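Local coordinates for protein minor fimbrium anchoring subunit Mfa2 (PDB 5NFI) that fixes the minor (Mfa1) fimbriae of Porphyromonas gingivalis to the outer membrane and regulates their length, without being part of the fimbrium itself, at residues 160-165 and 212-217. Residues are numbered along the deposited sequence; the frame is centred on the assembly and turned at random.
Sequences EIKLAS and TLSVTH
Two neighbouring antiparallel strands, 160-165 and 212-217, lie side by side in the C-terminal half of this elongated fimbrillin-superfamily subunit, a plain sheet pairing in a beta-rich domain consistent with the transthyretin-like fold of its clan. Both are interior strands: on its other edge 160-165 bonds to strand 182-190, and 212-217 to strand 222-228. E160-T216, K162-S214 and A164-T212 are hydrogen-bonded pairs, each closed by two reciprocal backbone bonds. Those in the middle run from K162 N to S214 O and from S214 N to K162 O, both 2.9 Å, and each donor lies in the plane of the carbonyl it meets. At the non-hydrogen-bonded pairs, I161-V215 and L163-L213, CA-H...O contacts cross instead, such as V215 CA to E160 O at 3.4 Å.

Side chains alternate between the two faces. On one, I161 reaches both strand 133-151 (V148, V150) and strand 196-202 (A198, F200); L213 and V215 lie on 133-151, L163 on 196-202. L213 CG and I161 CG2 are each anti to their own backbone N, so the two side chains run alongside, L213 CD1 4.0 Å from I161 CG2; the same methyl stands 4.2 Å from L163 CD1. On the other face S214 OG sits 3.6 Å from K162 CB, a van der Waals touch, and the extended lysine chain runs on until CE is 4.4 Å from T216 OG1, among partly exposed residues.

Six main-chain bonds, seconded by CA-H...O contacts, thus join the strands without any side-chain hydrogen bond or salt bridge, while the apolar residues chiefly tie the pair to strands 133-151 and 196-202.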
ATOM      1  N   GLU A 160     -19.449  12.834  -7.886  1.00 54.20           N
ATOM      2  CA  GLU A 160     -18.559  11.699  -7.995  1.00 53.02           C
ATOM      3  C   GLU A 160     -17.307  11.915  -7.180  1.00 52.16           C
ATOM      4  O   GLU A 160     -16.646  12.949  -7.311  1.00 53.48           O
ATOM      5  CB  GLU A 160     -18.190  11.441  -9.454  1.00 53.59           C
ATOM      6  CG  GLU A 160     -16.876  10.721  -9.633  1.00 53.12           C
ATOM      7  CD  GLU A 160     -16.844   9.878 -10.883  1.00 54.28           C
ATOM      8  OE1 GLU A 160     -17.561  10.221 -11.857  1.00 55.81           O
ATOM      9  OE2 GLU A 160     -16.105   8.863 -10.886  1.00 53.82           O
ATOM     10  N   ILE A 161     -16.995  10.937  -6.336  1.00 50.52           N
ATOM     11  CA  ILE A 161     -15.788  10.969  -5.543  1.00 50.20           C
ATOM     12  C   ILE A 161     -14.701  10.168  -6.246  1.00 50.05           C
ATOM     13  O   ILE A 161     -14.931   9.049  -6.737  1.00 49.33           O
ATOM     14  CB  ILE A 161     -16.039  10.441  -4.131  1.00 49.82           C
ATOM     15  CG1 ILE A 161     -17.185  11.253  -3.497  1.00 50.86           C
ATOM     16  CG2 ILE A 161     -14.775  10.561  -3.289  1.00 49.44           C
ATOM     17  CD1 ILE A 161     -17.686  10.744  -2.163  1.00 50.48           C
ATOM     18  N   LYS A 162     -13.530  10.787  -6.329  1.00 50.53           N
ATOM     19  CA  LYS A 162     -12.394  10.213  -7.008  1.00 49.93           C
ATOM     20  C   LYS A 162     -11.170  10.262  -6.134  1.00 50.94           C
ATOM     21  O   LYS A 162     -10.970  11.210  -5.371  1.00 51.92           O
ATOM     22  CB  LYS A 162     -12.111  10.938  -8.313  1.00 50.30           C
ATOM     23  CG  LYS A 162     -13.190  10.791  -9.341  1.00 51.26           C
ATOM     24  CD  LYS A 162     -12.733  11.371 -10.649  1.00 53.16           C
ATOM     25  CE  LYS A 162     -13.918  11.754 -11.521  1.00 55.39           C
ATOM     26  NZ  LYS A 162     -13.491  12.135 -12.911  1.00 57.45           N
ATOM     27  N   LEU A 163     -10.342   9.232  -6.272  1.00 50.86           N
ATOM     28  CA  LEU A 163      -9.100   9.115  -5.535  1.00 51.32           C
ATOM     29  C   LEU A 163      -7.962   8.778  -6.491  1.00 52.49           C
ATOM     30  O   LEU A 163      -7.883   7.651  -7.025  1.00 52.85           O
ATOM     31  CB  LEU A 163      -9.227   8.044  -4.456  1.00 50.13           C
ATOM     32  CG  LEU A 163      -8.025   7.792  -3.547  1.00 49.55           C
ATOM     33  CD1 LEU A 163      -7.771   8.970  -2.614  1.00 49.69           C
ATOM     34  CD2 LEU A 163      -8.271   6.528  -2.759  1.00 49.03           C
ATOM     35  N   ALA A 164      -7.091   9.756  -6.713  1.00 53.71           N
ATOM     36  CA  ALA A 164      -5.934   9.572  -7.572  1.00 55.44           C
ATOM     37  C   ALA A 164      -4.656   9.453  -6.748  1.00 57.03           C
ATOM     38  O   ALA A 164      -4.470  10.158  -5.755  1.00 58.58           O
ATOM     39  CB  ALA A 164      -5.811  10.708  -8.552  1.00 56.76           C
ATOM     40  N   SER A 165      -3.763   8.564  -7.157  1.00 55.96           N
ATOM     41  CA  SER A 165      -2.496   8.472  -6.465  1.00 55.36           C
ATOM     42  C   SER A 165      -1.439   7.846  -7.346  1.00 54.83           C
ATOM     43  O   SER A 165      -1.706   6.873  -8.037  1.00 54.63           O
ATOM     44  CB  SER A 165      -2.663   7.670  -5.183  1.00 54.88           C
ATOM     45  OG  SER A 165      -1.429   7.549  -4.507  1.00 55.87           O
ATOM     46  N   THR A 212      -4.479  12.675  -4.456  1.00 59.05           N
ATOM     47  CA  THR A 212      -5.572  13.612  -4.609  1.00 57.67           C
ATOM     48  C   THR A 212      -6.949  13.010  -4.389  1.00 55.83           C
ATOM     49  O   THR A 212      -7.395  12.157  -5.148  1.00 55.37           O
ATOM     50  CB  THR A 212      -5.534  14.235  -6.004  1.00 58.20           C
ATOM     51  OG1 THR A 212      -4.303  14.949  -6.156  1.00 59.94           O
ATOM     52  CG2 THR A 212      -6.701  15.190  -6.190  1.00 57.86           C
ATOM     53  N   LEU A 213      -7.618  13.468  -3.337  1.00 55.16           N
ATOM     54  CA  LEU A 213      -9.029  13.174  -3.121  1.00 53.36           C
ATOM     55  C   LEU A 213      -9.811  14.302  -3.772  1.00 53.88           C
ATOM     56  O   LEU A 213      -9.427  15.467  -3.640  1.00 55.05           O
ATOM     57  CB  LEU A 213      -9.353  13.067  -1.635  1.00 52.11           C
ATOM     58  CG  LEU A 213     -10.810  12.744  -1.311  1.00 50.55           C
ATOM     59  CD1 LEU A 213     -11.140  11.343  -1.788  1.00 49.11           C
ATOM     60  CD2 LEU A 213     -11.088  12.902   0.185  1.00 50.55           C
ATOM     61  N   SER A 214     -10.877  13.977  -4.501  1.00 52.93           N
ATOM     62  CA  SER A 214     -11.603  15.022  -5.212  1.00 52.70           C
ATOM     63  C   SER A 214     -13.085  14.726  -5.374  1.00 51.90           C
ATOM     64  O   SER A 214     -13.492  13.559  -5.396  1.00 51.42           O
ATOM     65  CB  SER A 214     -11.013  15.229  -6.580  1.00 52.73           C
ATOM     66  OG  SER A 214     -11.701  14.400  -7.488  1.00 52.56           O
ATOM     67  N   VAL A 215     -13.881  15.793  -5.481  1.00 51.79           N
ATOM     68  CA  VAL A 215     -15.328  15.684  -5.677  1.00 51.03           C
ATOM     69  C   VAL A 215     -15.721  16.499  -6.883  1.00 52.73           C
ATOM     70  O   VAL A 215     -15.371  17.695  -6.985  1.00 55.41           O
ATOM     71  CB  VAL A 215     -16.146  16.175  -4.459  1.00 50.26           C
ATOM     72  CG1 VAL A 215     -17.635  15.930  -4.692  1.00 50.30           C
ATOM     73  CG2 VAL A 215     -15.714  15.463  -3.204  1.00 49.12           C
ATOM     74  N   THR A 216     -16.467  15.854  -7.778  1.00 51.81           N
ATOM     75  CA  THR A 216     -16.842  16.425  -9.064  1.00 52.59           C
ATOM     76  C   THR A 216     -18.358  16.384  -9.321  1.00 53.48           C
ATOM     77  O   THR A 216     -19.027  15.406  -9.021  1.00 54.02           O
ATOM     78  CB  THR A 216     -16.130  15.675 -10.211  1.00 51.86           C
ATOM     79  OG1 THR A 216     -14.713  15.851 -10.094  1.00 51.51           O
ATOM     80  CG2 THR A 216     -16.597  16.181 -11.564  1.00 52.71           C
ATOM     81  N   HIS A 217     -18.899  17.445  -9.890  1.00 53.51           N
ATOM     82  CA  HIS A 217     -20.286  17.430 -10.327  1.00 52.70           C
ATOM     83  C   HIS A 217     -20.341  16.761 -11.696  1.00 52.98           C
ATOM     84  O   HIS A 217     -19.931  17.361 -12.692  1.00 54.63           O
ATOM     85  CB  HIS A 217     -20.851  18.856 -10.371  1.00 52.42           C
ATOM     86  CG  HIS A 217     -22.303  18.920 -10.719  1.00 51.73           C
ATOM     87  ND1 HIS A 217     -22.760  19.430 -11.912  1.00 51.91           N
ATOM     88  CD2 HIS A 217     -23.403  18.529 -10.032  1.00 51.32           C
ATOM     89  CE1 HIS A 217     -24.077  19.349 -11.947  1.00 52.45           C
ATOM     90  NE2 HIS A 217     -24.492  18.806 -10.819  1.00 51.95           N
TER